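PDB 3MTQ: putative phosphoenolpyruvate-dependent sugar phosphotransferase system (PTS) permease from Klebsiella pneumoniae subsp. pneumoniae, which probably takes part in phosphoenolpyruvate-dependent sugar uptake as a mannose-type EIIA component, passing on a phosphoryl group. Local coordinates for residues 22-27 against 48-53; 34-39 against 110-115; 42-47 against 114-119; 79-84 against 105-110. All coordinates share one frame; numbering follows the deposited sequence.

Contact 1 of 4, residues 22-27 against 48-53; sequences RHYIFA and PDIHTL
Ile50 lays its CG2 methyl on the ring of Phe26. The methyl sits 3.6 Å from the ring centroid and 6° off the ring normal, a CH-pi contact over the middle of one face. Ile50 CG2 stands anti to its own backbone N (CG1 chi1 -61°), which turns this branch to the phenyl ring and sends CG1 to Tyr24. There Ile50 CG1 lies 4.0 Å from Tyr24 CB. The two segments are neighbouring parallel strands of the beta-alpha-beta unit formed by strand 22-29, helix 32-44 and strand 50-55. Tyr24, Phe26, Ile50 and Thr52 share one face of the sheet; the last three touch that helix, with Leu37 packed on Ile50. Ile25, Ala27, His51 and Leu53 occupy the other face, with Ala27 CB 4.2 Å from Leu53 CB.

Four backbone hydrogen bonds join the strands. Tyr24 N donates to Asp49 O, and Tyr24 O accepts from His51 N. Phe26 repeats this pattern with His51 O and Leu53 N; the last bond, Leu53 N to Phe26 O, is 2.7 Å long.

The start of the pairing is polar. Asp49 OD2 has a salt bridge to Lys21, and His23 NE2 is hydrogen-bonded to Asp78. One water gathers three side chains. It donates to Asp49 OD1 at 2.8 Å, and it lies at the ring edges of both histidines, 2.7 Å from His23 ND1 and 2.8 Å from His51 NE2.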
# COMPACT_ATOMS: atom_id res chain seq x y z
N ARG A 22 -21.45 -4.18 -5.13
CA ARG A 22 -20.17 -3.51 -5.23
C ARG A 22 -19.11 -4.60 -5.26
O ARG A 22 -19.10 -5.46 -4.36
CB ARG A 22 -20.02 -2.60 -4.03
CG ARG A 22 -18.81 -1.69 -4.02
CD ARG A 22 -18.99 -0.67 -2.92
NE ARG A 22 -19.78 0.49 -3.32
CZ ARG A 22 -20.52 1.24 -2.49
NH1 ARG A 22 -20.64 0.92 -1.20
NH2 ARG A 22 -21.18 2.28 -2.96
N HIS A 23 -18.26 -4.55 -6.31
CA HIS A 23 -17.12 -5.42 -6.47
C HIS A 23 -15.84 -4.59 -6.43
O HIS A 23 -15.83 -3.43 -6.86
CB HIS A 23 -17.15 -6.16 -7.82
CG HIS A 23 -18.44 -6.84 -8.14
ND1 HIS A 23 -18.71 -8.15 -7.78
CD2 HIS A 23 -19.50 -6.43 -8.88
CE1 HIS A 23 -19.90 -8.49 -8.24
NE2 HIS A 23 -20.40 -7.47 -8.91
N TYR A 24 -14.78 -5.17 -5.87
CA TYR A 24 -13.48 -4.49 -5.80
C TYR A 24 -12.42 -5.29 -6.55
O TYR A 24 -12.41 -6.55 -6.50
CB TYR A 24 -13.04 -4.30 -4.34
CG TYR A 24 -14.07 -3.68 -3.41
CD1 TYR A 24 -13.99 -2.34 -3.03
CD2 TYR A 24 -15.11 -4.44 -2.88
CE1 TYR A 24 -14.92 -1.79 -2.17
CE2 TYR A 24 -16.05 -3.90 -2.03
CZ TYR A 24 -15.95 -2.56 -1.68
OH TYR A 24 -16.90 -2.06 -0.82
N ILE A 25 -11.53 -4.58 -7.24
CA ILE A 25 -10.37 -5.17 -7.89
C ILE A 25 -9.13 -4.46 -7.31
O ILE A 25 -9.07 -3.19 -7.26
CB ILE A 25 -10.35 -5.01 -9.41
CG1 ILE A 25 -11.46 -5.80 -10.08
CG2 ILE A 25 -8.94 -5.41 -9.95
CD1 ILE A 25 -11.69 -5.38 -11.53
N PHE A 26 -8.22 -5.24 -6.78
CA PHE A 26 -6.88 -4.76 -6.45
C PHE A 26 -6.01 -5.17 -7.59
O PHE A 26 -5.93 -6.39 -7.95
CB PHE A 26 -6.28 -5.33 -5.16
CG PHE A 26 -7.05 -5.06 -3.89
CD1 PHE A 26 -8.11 -4.14 -3.82
CD2 PHE A 26 -6.66 -5.71 -2.72
CE1 PHE A 26 -8.79 -3.95 -2.62
CE2 PHE A 26 -7.32 -5.50 -1.53
CZ PHE A 26 -8.38 -4.63 -1.48
N ALA A 27 -5.36 -4.17 -8.20
CA ALA A 27 -4.51 -4.41 -9.35
C ALA A 27 -3.09 -3.88 -9.15
O ALA A 27 -2.86 -2.72 -8.83
CB ALA A 27 -5.13 -3.88 -10.62
N PRO A 48 -14.92 -12.07 -0.10
CA PRO A 48 -15.38 -12.73 -1.31
C PRO A 48 -15.52 -11.79 -2.52
O PRO A 48 -15.39 -12.25 -3.65
CB PRO A 48 -16.73 -13.33 -0.91
CG PRO A 48 -17.17 -12.61 0.25
CD PRO A 48 -15.96 -12.07 0.95
N ASP A 49 -15.76 -10.49 -2.29
CA ASP A 49 -15.93 -9.56 -3.40
C ASP A 49 -14.73 -8.70 -3.76
O ASP A 49 -14.87 -7.73 -4.54
CB ASP A 49 -17.16 -8.70 -3.12
CG ASP A 49 -18.42 -9.54 -3.01
OD1 ASP A 49 -18.63 -10.35 -3.95
OD2 ASP A 49 -19.12 -9.44 -1.98
N ILE A 50 -13.56 -9.06 -3.25
CA ILE A 50 -12.30 -8.44 -3.69
C ILE A 50 -11.61 -9.42 -4.60
O ILE A 50 -11.38 -10.57 -4.21
CB ILE A 50 -11.39 -8.07 -2.53
CG1 ILE A 50 -12.09 -7.03 -1.59
CG2 ILE A 50 -10.05 -7.54 -3.07
CD1 ILE A 50 -11.29 -6.67 -0.32
N HIS A 51 -11.30 -8.98 -5.80
CA HIS A 51 -10.60 -9.79 -6.79
C HIS A 51 -9.27 -9.17 -6.98
O HIS A 51 -9.09 -7.96 -6.83
CB HIS A 51 -11.41 -9.84 -8.08
CG HIS A 51 -12.81 -10.27 -7.85
ND1 HIS A 51 -13.21 -11.59 -7.92
CD2 HIS A 51 -13.89 -9.58 -7.41
CE1 HIS A 51 -14.48 -11.69 -7.58
NE2 HIS A 51 -14.92 -10.48 -7.26
N THR A 52 -8.27 -9.98 -7.28
CA THR A 52 -6.94 -9.42 -7.45
C THR A 52 -6.43 -9.64 -8.87
O THR A 52 -6.62 -10.73 -9.48
CB THR A 52 -5.94 -9.96 -6.48
OG1 THR A 52 -5.80 -11.39 -6.69
CG2 THR A 52 -6.28 -9.60 -5.02
N LEU A 53 -5.76 -8.63 -9.40
CA LEU A 53 -5.03 -8.78 -10.63
C LEU A 53 -3.56 -8.54 -10.34
O LEU A 53 -3.17 -7.45 -9.95
CB LEU A 53 -5.53 -7.86 -11.73
CG LEU A 53 -4.94 -8.11 -13.13
CD1 LEU A 53 -5.94 -7.84 -14.28
CD2 LEU A 53 -3.58 -7.41 -13.36
O HOH W 1 -19.86 -6.07 -1.92
O HOH W 2 -17.55 -10.19 -6.51

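Contact 2 of 4, residues 34-39 against 110-115; sequences NGLLNS and LNLPLI
Leu36 reaches from its helix to the turn at 110-111 and the first residues of helix 112-120, touching with both methyls. Its CD2 meets Leu110 CD2 at 3.5 Å, the nearest approach of the two segments. The same Leu36 methyl lies 4.2 Å from Ile115 CG1. Its other branch, CD1, rests against the backbone of Leu112, 3.9 Å from Leu112 N, and close to Leu112 CB. In Leu36, CG stands opposite the backbone N (chi1 -176°), which carries the two methyls across to the 110-115 segment. Leu112 returns a contact further along, its CD2 4.0 Å from Ser39 CB.

In fold terms, helices 32-44 and 112-120 lie on the same side of the parallel alpha/beta sheet. The apolar group continues into that sheet, since Leu110 and Ile115 also touch Ile83.

No hydrogen bond crosses between the segments. The polar groups bond within one segment or further off. Asn111 is the N-cap of helix 112-120: its OD1 accepts from Leu114 N at 2.9 Å, with the donor 38° out of the carbonyl plane. Asn111 ND2 is held by Gly109 O, so both ends of the amide are engaged. Ser39 OG and Asn38 OD1 are hydrogen-bonded to His29 O and Ser31 N of the second subunit.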
# COMPACT_ATOMS: atom_id res chain seq x y z
N ASN A 34 -2.35 -9.39 -3.90
CA ASN A 34 -2.60 -10.50 -3.02
C ASN A 34 -2.15 -10.35 -1.59
O ASN A 34 -2.87 -10.68 -0.64
CB ASN A 34 -1.96 -11.75 -3.65
CG ASN A 34 -2.86 -12.35 -4.67
OD1 ASN A 34 -4.08 -12.19 -4.56
ND2 ASN A 34 -2.29 -13.10 -5.63
N GLY A 35 -0.95 -9.80 -1.40
CA GLY A 35 -0.42 -9.53 -0.07
C GLY A 35 -1.30 -8.54 0.71
O GLY A 35 -1.56 -8.75 1.89
N LEU A 36 -1.78 -7.48 0.03
CA LEU A 36 -2.68 -6.49 0.64
C LEU A 36 -4.03 -7.12 1.04
O LEU A 36 -4.54 -6.87 2.12
CB LEU A 36 -2.93 -5.29 -0.30
CG LEU A 36 -3.79 -4.16 0.30
CD1 LEU A 36 -3.15 -3.66 1.56
CD2 LEU A 36 -3.89 -3.05 -0.72
N LEU A 37 -4.60 -7.93 0.15
CA LEU A 37 -5.83 -8.67 0.48
C LEU A 37 -5.61 -9.55 1.72
O LEU A 37 -6.49 -9.71 2.52
CB LEU A 37 -6.30 -9.50 -0.72
CG LEU A 37 -7.58 -10.31 -0.49
CD1 LEU A 37 -8.72 -9.37 -0.16
CD2 LEU A 37 -7.89 -11.15 -1.75
N ASN A 38 -4.42 -10.12 1.85
CA ASN A 38 -4.07 -10.89 3.05
C ASN A 38 -4.18 -10.06 4.32
O ASN A 38 -4.81 -10.47 5.30
CB ASN A 38 -2.69 -11.52 2.88
CG ASN A 38 -2.34 -12.46 3.98
OD1 ASN A 38 -1.21 -12.43 4.49
ND2 ASN A 38 -3.29 -13.32 4.36
N SER A 39 -3.63 -8.85 4.30
CA SER A 39 -3.72 -7.92 5.41
C SER A 39 -5.17 -7.63 5.80
O SER A 39 -5.52 -7.67 6.99
CB SER A 39 -3.01 -6.62 5.06
OG SER A 39 -1.62 -6.82 4.96
N LEU A 110 -3.07 1.93 -4.06
CA LEU A 110 -3.40 0.95 -3.07
C LEU A 110 -2.67 1.09 -1.76
O LEU A 110 -1.45 1.28 -1.73
CB LEU A 110 -3.04 -0.44 -3.59
CG LEU A 110 -3.95 -1.30 -4.41
CD1 LEU A 110 -3.12 -2.55 -4.67
CD2 LEU A 110 -5.23 -1.66 -3.68
N ASN A 111 -3.42 0.96 -0.68
CA ASN A 111 -2.89 1.02 0.67
C ASN A 111 -3.94 0.51 1.61
O ASN A 111 -5.12 0.44 1.27
CB ASN A 111 -2.43 2.47 1.03
CG ASN A 111 -3.58 3.44 1.17
OD1 ASN A 111 -4.24 3.50 2.23
ND2 ASN A 111 -3.81 4.25 0.14
N LEU A 112 -3.51 0.07 2.77
CA LEU A 112 -4.38 -0.58 3.72
C LEU A 112 -5.40 0.36 4.35
O LEU A 112 -6.60 0.07 4.39
CB LEU A 112 -3.57 -1.25 4.82
CG LEU A 112 -4.30 -2.18 5.79
CD1 LEU A 112 -5.38 -3.16 5.19
CD2 LEU A 112 -3.27 -2.95 6.67
N PRO A 113 -4.95 1.52 4.79
CA PRO A 113 -6.00 2.32 5.41
C PRO A 113 -7.16 2.57 4.45
O PRO A 113 -8.33 2.55 4.85
CB PRO A 113 -5.30 3.65 5.75
CG PRO A 113 -3.83 3.50 5.40
CD PRO A 113 -3.59 2.02 4.99
N LEU A 114 -6.86 2.86 3.18
CA LEU A 114 -7.91 3.11 2.16
C LEU A 114 -8.93 2.00 2.05
O LEU A 114 -10.15 2.21 2.10
CB LEU A 114 -7.29 3.38 0.80
CG LEU A 114 -8.23 3.50 -0.39
CD1 LEU A 114 -9.11 4.75 -0.20
CD2 LEU A 114 -7.42 3.58 -1.67
N ILE A 115 -8.42 0.78 1.91
CA ILE A 115 -9.29 -0.35 1.87
C ILE A 115 -10.15 -0.58 3.13
O ILE A 115 -11.35 -0.83 3.02
CB ILE A 115 -8.45 -1.62 1.52
CG1 ILE A 115 -7.66 -1.37 0.25
CG2 ILE A 115 -9.42 -2.79 1.38
CD1 ILE A 115 -8.48 -0.80 -0.87

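Contact 3 of 4, residues 42-47 against 114-119; sequences LILGKQ and LIIDLL
Ile43 opens the contact with a loose touch, its CG2 4.5 Å from Ile116 CD1. Leu44, the last residue of helix 32-44, makes the main contact. Its CD1 methyl is shared between two residues one turn apart on helix 112-120. It lies 3.5 Å from Ile116 CD1 and 3.6 Å from Leu119 CD1. Leu44 CD1 is also near Leu119 CB, and the Leu44 side chain runs slantwise to both partners. Ile116 bends at chi2 (-48°), which brings its CD1 nearer to Leu44 although the residue's CB does not head that way.

Gly45 ends the helix with positive phi and turns the chain away. Its carbonyl takes part in a small internal bond, in which Gln47 NE2 donates to Gly45 O at 3.0 Å, from 41° above the carbonyl plane. The bond is bent, with 137° at the hydrogen. Gln47 is folded at chi2, and its amide end then meets the methyls of Leu119 from the opposite direction. Gln47 OE1 stands 3.9 Å from Leu119 CD1.

The contact joins the C-terminal end of one helix to the flank of another at the protein surface. Leu119 also packs on Val40 of helix 32-44 and on Tyr24 of strand 22-29. On the far flank of helix 112-120, Leu118 packs against helix 127-141, while Ile43 touches His29 of the second subunit.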
# COMPACT_ATOMS: atom_id res chain seq x y z
N LEU A 42 -6.96 -10.63 7.39
CA LEU A 42 -6.52 -10.82 8.76
C LEU A 42 -7.21 -9.83 9.67
O LEU A 42 -7.42 -10.10 10.86
CB LEU A 42 -5.00 -10.65 8.88
CG LEU A 42 -4.20 -11.76 8.19
CD1 LEU A 42 -2.72 -11.40 8.10
CD2 LEU A 42 -4.42 -13.04 8.95
N ILE A 43 -7.56 -8.68 9.13
CA ILE A 43 -8.22 -7.68 9.98
C ILE A 43 -9.74 -7.78 9.96
O ILE A 43 -10.34 -7.75 11.03
CB ILE A 43 -7.78 -6.21 9.66
CG1 ILE A 43 -6.29 -6.00 9.98
CG2 ILE A 43 -8.65 -5.27 10.47
CD1 ILE A 43 -5.60 -4.82 9.22
N LEU A 44 -10.36 -7.89 8.78
CA LEU A 44 -11.82 -7.82 8.62
C LEU A 44 -12.47 -9.13 8.18
O LEU A 44 -13.65 -9.14 7.86
CB LEU A 44 -12.24 -6.71 7.64
CG LEU A 44 -11.92 -5.27 8.02
CD1 LEU A 44 -12.34 -4.33 6.87
CD2 LEU A 44 -12.58 -4.89 9.30
N GLY A 45 -11.70 -10.21 8.17
CA GLY A 45 -12.16 -11.51 7.66
C GLY A 45 -12.15 -11.65 6.12
O GLY A 45 -11.97 -10.67 5.39
N LYS A 46 -12.41 -12.86 5.63
CA LYS A 46 -12.38 -13.15 4.19
C LYS A 46 -13.25 -12.21 3.35
O LYS A 46 -14.33 -11.82 3.75
CB LYS A 46 -12.74 -14.64 3.91
CG LYS A 46 -11.50 -15.56 3.84
CD LYS A 46 -11.72 -16.94 4.47
CE LYS A 46 -10.39 -17.79 4.54
NZ LYS A 46 -10.29 -18.67 5.79
N GLN A 47 -12.74 -11.86 2.18
CA GLN A 47 -13.36 -10.88 1.33
C GLN A 47 -13.74 -11.46 -0.03
O GLN A 47 -13.03 -11.30 -1.01
CB GLN A 47 -12.46 -9.65 1.18
CG GLN A 47 -12.18 -8.91 2.51
CD GLN A 47 -13.43 -8.27 3.11
OE1 GLN A 47 -14.30 -7.79 2.37
NE2 GLN A 47 -13.54 -8.29 4.46
N LEU A 114 -6.86 2.86 3.18
CA LEU A 114 -7.91 3.11 2.16
C LEU A 114 -8.93 2.00 2.05
O LEU A 114 -10.15 2.21 2.10
CB LEU A 114 -7.29 3.38 0.80
CG LEU A 114 -8.23 3.50 -0.39
CD1 LEU A 114 -9.11 4.75 -0.20
CD2 LEU A 114 -7.42 3.58 -1.67
N ILE A 115 -8.42 0.78 1.91
CA ILE A 115 -9.29 -0.35 1.87
C ILE A 115 -10.15 -0.58 3.13
O ILE A 115 -11.35 -0.83 3.02
CB ILE A 115 -8.45 -1.62 1.52
CG1 ILE A 115 -7.66 -1.37 0.25
CG2 ILE A 115 -9.42 -2.79 1.38
CD1 ILE A 115 -8.48 -0.80 -0.87
N ILE A 116 -9.57 -0.42 4.31
CA ILE A 116 -10.31 -0.54 5.56
C ILE A 116 -11.45 0.51 5.65
O ILE A 116 -12.59 0.20 6.03
CB ILE A 116 -9.37 -0.40 6.77
CG1 ILE A 116 -8.44 -1.63 6.84
CG2 ILE A 116 -10.16 -0.33 8.06
CD1 ILE A 116 -9.20 -2.91 6.70
N ASP A 117 -11.14 1.76 5.29
CA ASP A 117 -12.15 2.83 5.32
C ASP A 117 -13.31 2.56 4.35
O ASP A 117 -14.49 2.77 4.69
CB ASP A 117 -11.55 4.20 5.02
CG ASP A 117 -12.33 5.34 5.69
OD1 ASP A 117 -12.29 5.38 6.93
OD2 ASP A 117 -13.00 6.16 5.00
N LEU A 118 -12.99 2.11 3.14
CA LEU A 118 -13.99 1.71 2.14
C LEU A 118 -14.90 0.58 2.66
O LEU A 118 -16.13 0.64 2.50
CB LEU A 118 -13.32 1.27 0.84
CG LEU A 118 -12.71 2.41 0.00
CD1 LEU A 118 -11.77 1.93 -1.13
CD2 LEU A 118 -13.85 3.26 -0.53
N LEU A 119 -14.31 -0.44 3.28
CA LEU A 119 -15.08 -1.57 3.74
C LEU A 119 -15.99 -1.25 4.94
O LEU A 119 -17.15 -1.70 4.96
CB LEU A 119 -14.16 -2.77 4.01
CG LEU A 119 -13.49 -3.40 2.79
CD1 LEU A 119 -12.49 -4.50 3.27
CD2 LEU A 119 -14.48 -3.98 1.76

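Contact 4 of 4, residues 79-84 against 105-110; sequences ELIVIT and HLLSGL
Ile83 and Leu110 meet at the tight end of this contact, where Thr84 O accepts two backbone bonds, from Gly109 N at 2.7 Å and from Leu110 N at 2.9 Å. The donors come from opposite faces of the carbonyl plane and fix the chain where it leaves the strand. Gly109 has backbone angles that would jam a CB against the preceding carbonyl. The side chains of Ile83 and Leu110 cross at about a right angle. Ile83 CG2 stands opposite the backbone N (CG1 chi1 -47°), and this turns it toward the CD2 branch of Leu110. The 3.3 Å between Ile83 CG2 and Leu110 CD2 is very short and doubtful, because Ile83 has an alternate copy.

Between the ends, the two parallel strands pair by regular backbone bonds, such as Leu107 N to Val82 O. Ile81 CG2 meets Leu107 CD1 at 3.7 Å on one face. Val82 CB meets Leu106 CD1 at 3.8 Å on the other.

The opposite end is looser: His105 is partly exposed, and one water bonds to both Glu79 OE2 and His105 NE2, which are not in direct contact. Glu79 CG lies 3.8 Å from His105 CD2, with carboxylate and ring planes 73° apart. Glu79 also bonds Thr127 and has a salt bridge to Arg22.

Helix 90-96, which links the strands in a beta-alpha-beta unit, packs on Val82 and Leu106, and helix 127-141 touches His105 and Leu107. Strand 104-108 ends the sheet within this chain, but Leu107 and Ser108 pair antiparallel with a strand of the second subunit, and His105 ND1 is hydrogen-bonded to its Tyr144.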
# COMPACT_ATOMS: atom_id res chain seq x y z
N GLU A 79 -21.48 -2.17 -9.47
CA GLU A 79 -20.39 -1.22 -9.31
C GLU A 79 -19.07 -1.99 -9.22
O GLU A 79 -18.96 -3.02 -8.50
CB GLU A 79 -20.63 -0.38 -8.06
CG GLU A 79 -20.00 0.97 -8.03
CD GLU A 79 -20.43 1.71 -6.79
OE1 GLU A 79 -19.85 1.46 -5.70
OE2 GLU A 79 -21.39 2.50 -6.90
N LEU A 80 -18.09 -1.48 -9.96
CA LEU A 80 -16.72 -1.97 -9.96
C LEU A 80 -15.80 -0.86 -9.48
O LEU A 80 -15.67 0.18 -10.14
CB LEU A 80 -16.33 -2.39 -11.38
CG LEU A 80 -15.03 -3.18 -11.57
CD1 LEU A 80 -14.88 -4.25 -10.45
CD2 LEU A 80 -14.99 -3.78 -12.97
N ILE A 81 -15.14 -1.09 -8.34
CA ILE A 81 -14.13 -0.18 -7.81
C ILE A 81 -12.75 -0.82 -7.97
O ILE A 81 -12.44 -1.82 -7.32
CB ILE A 81 -14.42 0.22 -6.34
CG1 ILE A 81 -15.84 0.78 -6.22
CG2 ILE A 81 -13.36 1.24 -5.83
CD1 ILE A 81 -16.27 1.08 -4.77
N VAL A 82 -11.95 -0.26 -8.89
CA VAL A 82 -10.59 -0.75 -9.14
C VAL A 82 -9.59 0.14 -8.41
O VAL A 82 -9.65 1.41 -8.51
CB VAL A 82 -10.25 -0.81 -10.67
CG1 VAL A 82 -8.90 -1.45 -10.92
CG2 VAL A 82 -11.34 -1.58 -11.48
N ILE A 83 -8.72 -0.48 -7.64
CA ILE A 83 -7.65 0.23 -6.93
C ILE A 83 -6.33 -0.38 -7.39
O ILE A 83 -6.07 -1.61 -7.20
CB ILE A 83 -7.72 0.14 -5.36
CG1 ILE A 83 -9.12 0.43 -4.80
CG2 ILE A 83 -6.71 1.11 -4.75
CD1 ILE A 83 -10.04 -0.79 -4.65
N THR A 84 -5.51 0.44 -8.05
CA THR A 84 -4.26 0.01 -8.61
C THR A 84 -3.11 0.45 -7.72
O THR A 84 -3.26 1.39 -6.88
CB THR A 84 -4.04 0.57 -10.03
OG1 THR A 84 -3.99 2.03 -9.95
CG2 THR A 84 -5.17 0.16 -10.96
N HIS A 105 -15.21 2.85 -11.24
CA HIS A 105 -14.43 3.76 -10.41
C HIS A 105 -13.00 3.29 -10.33
O HIS A 105 -12.75 2.09 -10.07
CB HIS A 105 -15.05 3.85 -9.04
CG HIS A 105 -16.45 4.34 -9.06
ND1 HIS A 105 -16.77 5.69 -9.02
CD2 HIS A 105 -17.62 3.68 -9.21
CE1 HIS A 105 -18.08 5.82 -9.08
NE2 HIS A 105 -18.62 4.61 -9.21
N LEU A 106 -12.06 4.20 -10.61
CA LEU A 106 -10.63 3.90 -10.66
C LEU A 106 -9.91 4.75 -9.64
O LEU A 106 -9.95 5.99 -9.72
CB LEU A 106 -10.02 4.12 -12.08
CG LEU A 106 -8.53 3.76 -12.27
CD1 LEU A 106 -8.28 2.23 -11.93
CD2 LEU A 106 -8.01 4.10 -13.71
N LEU A 107 -9.35 4.10 -8.63
CA LEU A 107 -8.49 4.74 -7.67
C LEU A 107 -7.05 4.28 -7.90
O LEU A 107 -6.81 3.10 -8.19
CB LEU A 107 -8.92 4.37 -6.26
CG LEU A 107 -10.26 4.86 -5.72
CD1 LEU A 107 -11.48 4.36 -6.55
CD2 LEU A 107 -10.34 4.38 -4.27
N SER A 108 -6.11 5.19 -7.74
CA SER A 108 -4.70 4.85 -7.87
C SER A 108 -3.99 5.05 -6.56
O SER A 108 -4.11 6.11 -5.94
CB SER A 108 -4.02 5.73 -8.92
OG SER A 108 -3.61 6.95 -8.35
N GLY A 109 -3.22 4.03 -6.13
CA GLY A 109 -2.45 4.12 -4.86
C GLY A 109 -2.93 3.21 -3.75
O GLY A 109 -3.10 3.60 -2.60
N LEU A 110 -3.07 1.93 -4.06
CA LEU A 110 -3.40 0.95 -3.07
C LEU A 110 -2.67 1.09 -1.76
O LEU A 110 -1.45 1.28 -1.73
CB LEU A 110 -3.04 -0.44 -3.59
CG LEU A 110 -3.95 -1.30 -4.41
CD1 LEU A 110 -3.12 -2.55 -4.67
CD2 LEU A 110 -5.23 -1.66 -3.68
O HOH W 3 -21.46 3.88 -9.38

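Contacts 1 and 4 are strand pairs of one parallel sheet, with centres about 9 Å apart. They meet where strands 22-29 and 79-84 are neighbours, joined by a 2.8 Å hydrogen bond from Ile83 N to Ile25 O. Contacts 2 and 3 follow one helix pair, 32-44 with 112-120, and their centres are about 8 Å apart. Phe26 links sheet and helices: its CZ is 3.6 Å from Ile115 CG2, and its CD1 is 3.8 Å from Leu110 CD2. Leu110 itself is shared by contacts 2 and 4. Contacts 2, 3 and 4 all touch the second subunit, whereas contact 1 does not.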